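Local coordinates for enolase from the environmental genome shotgun sequencing of the Sargasso Sea (PDB 2QGY) that belongs to the enolase superfamily and probably uses a magnesium ion to stabilise an enolate made by taking a proton from a carboxylate substrate, at the interface of chains A and B. Residues are numbered along the deposited sequence; one frame, centred on the assembly and turned at random. Chains: chain A/B, Enolase from the environmental genome shotgun sequencing of the Sargasso Sea.

Contact 1: the interface of chains A and B. Residues chain A 54, 56, 59, 99; chain B 93, 96-98, 101.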
# COMPACT_ATOMS: atom_id res chain seq x y z
N PHE A 54 -0.06 7.55 10.30
CA PHE A 54 -0.56 8.48 9.31
C PHE A 54 -1.96 8.03 8.87
O PHE A 54 -2.13 6.96 8.32
CB PHE A 54 0.40 8.60 8.13
CG PHE A 54 -0.17 9.40 7.02
CD1 PHE A 54 -0.22 10.78 7.14
CD2 PHE A 54 -0.72 8.79 5.93
CE1 PHE A 54 -0.77 11.56 6.14
CE2 PHE A 54 -1.30 9.56 4.89
CZ PHE A 54 -1.33 10.94 5.02
N ILE A 56 -5.74 7.94 6.97
CA ILE A 56 -6.17 8.06 5.57
C ILE A 56 -7.67 7.93 5.59
O ILE A 56 -8.20 7.05 6.27
CB ILE A 56 -5.53 7.00 4.65
CG1 ILE A 56 -4.01 6.92 4.87
CG2 ILE A 56 -5.80 7.37 3.17
CD1 ILE A 56 -3.31 5.70 4.17
N ARG A 59 -10.11 4.77 6.02
CA ARG A 59 -9.22 3.66 6.35
C ARG A 59 -8.77 3.72 7.80
O ARG A 59 -8.02 2.84 8.27
CB ARG A 59 -8.02 3.65 5.37
CG ARG A 59 -8.53 3.42 3.96
CD ARG A 59 -7.91 4.40 2.93
NE ARG A 59 -6.64 3.85 2.50
CZ ARG A 59 -6.03 4.20 1.37
NH1 ARG A 59 -4.89 3.62 1.05
NH2 ARG A 59 -6.58 5.12 0.59
N LEU A 99 0.35 1.92 2.05
CA LEU A 99 0.36 3.01 3.03
C LEU A 99 -0.33 2.65 4.33
O LEU A 99 0.19 2.98 5.39
CB LEU A 99 -0.29 4.26 2.44
CG LEU A 99 0.53 5.11 1.47
CD1 LEU A 99 -0.14 6.48 1.36
CD2 LEU A 99 2.02 5.28 1.95
N SER B 93 -9.66 8.23 -2.43
CA SER B 93 -8.30 7.72 -2.19
C SER B 93 -7.22 8.82 -2.28
O SER B 93 -6.21 8.75 -1.57
CB SER B 93 -7.97 6.55 -3.11
OG SER B 93 -7.87 6.96 -4.44
N HIS B 96 -3.55 7.94 -2.32
CA HIS B 96 -3.01 7.11 -1.23
C HIS B 96 -3.35 5.69 -1.56
O HIS B 96 -4.53 5.29 -1.50
CB HIS B 96 -3.65 7.47 0.10
CG HIS B 96 -3.34 8.86 0.55
ND1 HIS B 96 -4.27 9.87 0.54
CD2 HIS B 96 -2.18 9.40 1.00
CE1 HIS B 96 -3.70 10.99 0.99
NE2 HIS B 96 -2.44 10.73 1.26
N ARG B 97 -2.33 4.92 -1.88
CA ARG B 97 -2.52 3.60 -2.44
C ARG B 97 -1.86 2.57 -1.55
O ARG B 97 -0.88 2.86 -0.83
CB ARG B 97 -1.88 3.52 -3.82
CG ARG B 97 -2.52 4.49 -4.81
CD ARG B 97 -2.05 4.24 -6.22
NE ARG B 97 -0.71 4.77 -6.45
CZ ARG B 97 -0.44 5.93 -7.07
NH1 ARG B 97 -1.41 6.72 -7.54
NH2 ARG B 97 0.82 6.29 -7.21
N GLY B 98 -2.37 1.35 -1.59
CA GLY B 98 -1.66 0.24 -0.93
C GLY B 98 -2.43 -1.04 -1.17
O GLY B 98 -3.58 -0.97 -1.60
N PHE B 101 -5.91 -1.56 0.77
CA PHE B 101 -6.99 -0.75 0.24
C PHE B 101 -7.43 -1.27 -1.13
O PHE B 101 -8.64 -1.34 -1.41
CB PHE B 101 -6.55 0.70 0.08
CG PHE B 101 -7.65 1.60 -0.37
CD1 PHE B 101 -8.70 1.89 0.51
CD2 PHE B 101 -7.64 2.17 -1.65
CE1 PHE B 101 -9.75 2.70 0.12
CE2 PHE B 101 -8.70 2.99 -2.07
CZ PHE B 101 -9.74 3.26 -1.20
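The loop after strand 48-53 and the start of helix 99-120 in chain A meet the loop between helices 82-93 and 99-120 in chain B. The protein is of the mandelate racemase/muconate lactonizing enzyme family, and these segments come from its N-terminal capping region. A:Arg59 grips the backbone carbonyl oxygen of B:His96 end-on with two guanidinium nitrogens. A:Arg59 NH2 lies 2.9 Å and A:Arg59 NH1 3.1 Å from B:His96 O. The oxygen sits in the guanidinium plane, but both nitrogens approach it from above one face of the carbonyl plane. The guanidinium also stacks on the B:Phe101 ring, their planes 10° apart. A:Arg59 NH2 lies over the B:Phe101 ring centre, 3.7 Å from the centroid, in a cation-pi contact. A:Ile56 CG2 covers the opposite guanidinium face, toward the rim. Bends at chi2 (133°) and chi3 (85°) in A:Arg59 bring the flat group into this sandwich. The B:His96 side chain points into chain A. A:Leu99 CD1 meets the edge of its ring in plane, 3.6 Å from B:His96 CD2. The A:Phe54 side chain runs at about a right angle to that of B:His96, with A:Phe54 CZ 3.9 Å from B:His96 NE2. A:Ile56 CG2 packs on B:His96 CB at 3.8 Å. The backbone N of A:Leu99, in the first turn of its helix, donates to B:Arg97 O at 3.3 Å.

Contact 2: the interface of chains A and B. Residues chain A 54, 99, 253; chain B 94-96.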
# COMPACT_ATOMS: atom_id res chain seq x y z
N PHE A 54 -0.06 7.55 10.30
CA PHE A 54 -0.56 8.48 9.31
C PHE A 54 -1.96 8.03 8.87
O PHE A 54 -2.13 6.96 8.32
CB PHE A 54 0.40 8.60 8.13
CG PHE A 54 -0.17 9.40 7.02
CD1 PHE A 54 -0.22 10.78 7.14
CD2 PHE A 54 -0.72 8.79 5.93
CE1 PHE A 54 -0.77 11.56 6.14
CE2 PHE A 54 -1.30 9.56 4.89
CZ PHE A 54 -1.33 10.94 5.02
N LEU A 99 0.35 1.92 2.05
CA LEU A 99 0.36 3.01 3.03
C LEU A 99 -0.33 2.65 4.33
O LEU A 99 0.19 2.98 5.39
CB LEU A 99 -0.29 4.26 2.44
CG LEU A 99 0.53 5.11 1.47
CD1 LEU A 99 -0.14 6.48 1.36
CD2 LEU A 99 2.02 5.28 1.95
N LYS A 253 3.49 10.12 -0.52
CA LYS A 253 2.44 9.11 -0.72
C LYS A 253 3.01 7.70 -0.93
O LYS A 253 2.26 6.78 -1.29
CB LYS A 253 1.53 9.54 -1.90
CG LYS A 253 0.81 10.86 -1.56
CD LYS A 253 -0.48 11.14 -2.29
CE LYS A 253 -0.89 12.58 -1.97
NZ LYS A 253 -2.26 12.96 -2.40
N ASP B 94 -7.44 9.80 -3.15
CA ASP B 94 -6.57 10.99 -3.26
C ASP B 94 -5.10 10.57 -3.37
O ASP B 94 -4.19 11.15 -2.76
CB ASP B 94 -6.83 11.97 -2.10
CG ASP B 94 -6.29 13.39 -2.38
OD1 ASP B 94 -6.50 13.94 -3.50
OD2 ASP B 94 -5.65 13.97 -1.46
N GLY B 95 -4.87 9.53 -4.18
CA GLY B 95 -3.52 9.06 -4.47
C GLY B 95 -2.81 8.30 -3.37
O GLY B 95 -1.61 8.04 -3.48
N HIS B 96 -3.55 7.94 -2.32
CA HIS B 96 -3.01 7.11 -1.23
C HIS B 96 -3.35 5.69 -1.56
O HIS B 96 -4.53 5.29 -1.50
CB HIS B 96 -3.65 7.47 0.10
CG HIS B 96 -3.34 8.86 0.55
ND1 HIS B 96 -4.27 9.87 0.54
CD2 HIS B 96 -2.18 9.40 1.00
CE1 HIS B 96 -3.70 10.99 0.99
NE2 HIS B 96 -2.44 10.73 1.26
O HOH W 1 0.12 6.25 -2.58
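The side-chain ammonium of A:Lys253 donates to the backbone carbonyl oxygen of B:Asp94, with A:Lys253 NZ 2.7 Å from B:Asp94 O. NZ lies nearly in line with the carbonyl (C=O...NZ 156°) and is tilted from its plane. A longer salt bridge runs from A:Lys253 NZ to B:Asp94 OD2, at 3.7 Å. The lysine thus meets both the backbone and the carboxylate of one residue. Its chain is extended beyond CG, which carries NZ across the B:Gly95 and B:His96 segment to B:Asp94. Along the way, A:Lys253 CD passes 3.5 Å from B:Gly95 O. A:Lys253 CD also lies over one face of the B:His96 ring, toward the rim, 4.1 Å from B:His96 CD2. Water 1 ties the two backbones together. The oxygen of water 1 lies 2.6 Å from A:Lys253 O and 2.6 Å from B:Gly95 O. A:Lys253 is therefore anchored at both ends, by its tip directly and by its carbonyl through water. It follows A:Glu252, a magnesium ligand, in sequence. The site fastens the loop after helix 82-93 of one chain beside the metal-binding region of the other, and so may help to steady that region in the deposited dimer.

Contact 3: the interface of chains A and B. Residues chain A 97, 258, 262; chain B 230, 232-233, 254.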
# COMPACT_ATOMS: atom_id res chain seq x y z
N ARG A 97 3.15 -4.47 1.03
CA ARG A 97 3.33 -3.20 1.74
C ARG A 97 2.07 -2.34 1.69
O ARG A 97 0.97 -2.83 1.96
CB ARG A 97 4.56 -2.45 1.23
CG ARG A 97 5.88 -3.16 1.51
CD ARG A 97 7.09 -2.32 1.04
NE ARG A 97 7.17 -2.23 -0.42
CZ ARG A 97 7.89 -3.06 -1.19
NH1 ARG A 97 7.88 -2.90 -2.51
NH2 ARG A 97 8.61 -4.04 -0.67
N VAL A 258 12.51 0.22 -0.83
CA VAL A 258 12.81 -0.10 -2.23
C VAL A 258 12.45 1.04 -3.18
O VAL A 258 13.27 1.39 -4.03
CB VAL A 258 12.10 -1.40 -2.67
CG1 VAL A 258 12.36 -1.69 -4.16
CG2 VAL A 258 12.57 -2.57 -1.79
N GLU A 262 15.09 3.19 -5.51
CA GLU A 262 14.92 3.42 -6.96
C GLU A 262 14.99 4.92 -7.28
O GLU A 262 15.62 5.28 -8.27
CB GLU A 262 13.60 2.84 -7.45
CG GLU A 262 13.29 3.05 -8.98
CD GLU A 262 14.19 2.26 -9.91
OE1 GLU A 262 14.85 1.32 -9.43
OE2 GLU A 262 14.24 2.58 -11.13
N ASP B 230 12.50 -7.28 -6.03
CA ASP B 230 11.29 -6.64 -5.54
C ASP B 230 10.64 -5.85 -6.67
O ASP B 230 11.33 -5.25 -7.49
CB ASP B 230 11.64 -5.68 -4.39
CG ASP B 230 10.41 -5.14 -3.67
OD1 ASP B 230 10.06 -5.68 -2.59
OD2 ASP B 230 9.78 -4.18 -4.16
N GLU B 232 9.21 -3.07 -6.85
CA GLU B 232 9.46 -1.63 -6.93
C GLU B 232 10.88 -1.31 -7.33
O GLU B 232 11.21 -0.13 -7.52
CB GLU B 232 9.11 -0.95 -5.62
CG GLU B 232 7.59 -0.80 -5.53
CD GLU B 232 7.20 0.30 -4.63
OE1 GLU B 232 7.24 0.08 -3.40
OE2 GLU B 232 6.86 1.39 -5.15
N ASN B 233 11.69 -2.35 -7.49
CA ASN B 233 13.07 -2.18 -7.92
C ASN B 233 13.09 -2.21 -9.42
O ASN B 233 13.53 -3.18 -10.04
CB ASN B 233 14.00 -3.24 -7.32
CG ASN B 233 15.46 -2.85 -7.45
OD1 ASN B 233 16.31 -3.32 -6.68
ND2 ASN B 233 15.76 -1.95 -8.41
N GLN B 254 1.95 -5.51 -6.03
CA GLN B 254 1.71 -4.08 -6.27
C GLN B 254 0.33 -3.88 -6.84
O GLN B 254 -0.35 -4.84 -7.26
CB GLN B 254 2.78 -3.49 -7.22
CG GLN B 254 4.17 -3.24 -6.55
CD GLN B 254 5.02 -4.52 -6.40
OE1 GLN B 254 5.09 -5.33 -7.31
NE2 GLN B 254 5.65 -4.68 -5.23
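A:Arg97 grips B:Asp230 end-on with two nitrogens in a salt bridge. The guanidinium gives one nitrogen to each carboxylate oxygen. A:Arg97 NH1 lies 2.8 Å from B:Asp230 OD2, and A:Arg97 NH2 lies 2.9 Å from B:Asp230 OD1. The bond to OD2 uses its syn lone pair. OD1 is met on its syn side, somewhat out of the carboxylate plane, by a nearly straight bond (173° at H). The two planes are 28° apart, close to coplanar. A:Arg97 NH1 also bonds to B:Glu232 OE1 at 3.2 Å, on the anti lone pair of that oxygen. This second salt bridge is more tilted from the guanidinium plane. The bend at chi3 (-70°) in A:Arg97 turns its flat group toward the two acids. Behind this shell, the backbone N of B:Glu232 donates to B:Asp230 OD2 at 3.0 Å, from the anti side. OD2 is thus held by donors from both chains, which should fix the rotation of the carboxylate. A:Val258, in helix 257-265, packs beside the acids. A:Val258 CG1 lies 3.6 Å from B:Glu232 CB, and A:Val258 CG2 lies 3.8 Å from B:Asp230 CG. One turn on, A:Glu262 OE1 comes within 3.5 Å of B:Asn233 ND2. The site links the loop before helix 99-120 of chain A to the loop before helix 234-243 of chain B, joining capping and C-terminal regions across the deposited dimer.

Contact 1 and contact 2 adjoin, with the centres of their C-alpha atoms about 4 Å apart. They share A:Phe54, A:Leu99 and B:His96, so one histidine of chain B serves both. Contact 3 lies about 17 Å from contact 1 and about 16 Å from contact 2, again between C-alpha centres. The loop between helices 82-93 and 99-120 takes part in all three contacts, from chain B in contacts 1 and 2 and from chain A in contact 3. The interface is two-fold symmetric, so each contact has a twin. The loops of both copies therefore help to hold the deposited dimer, which may be the biological form.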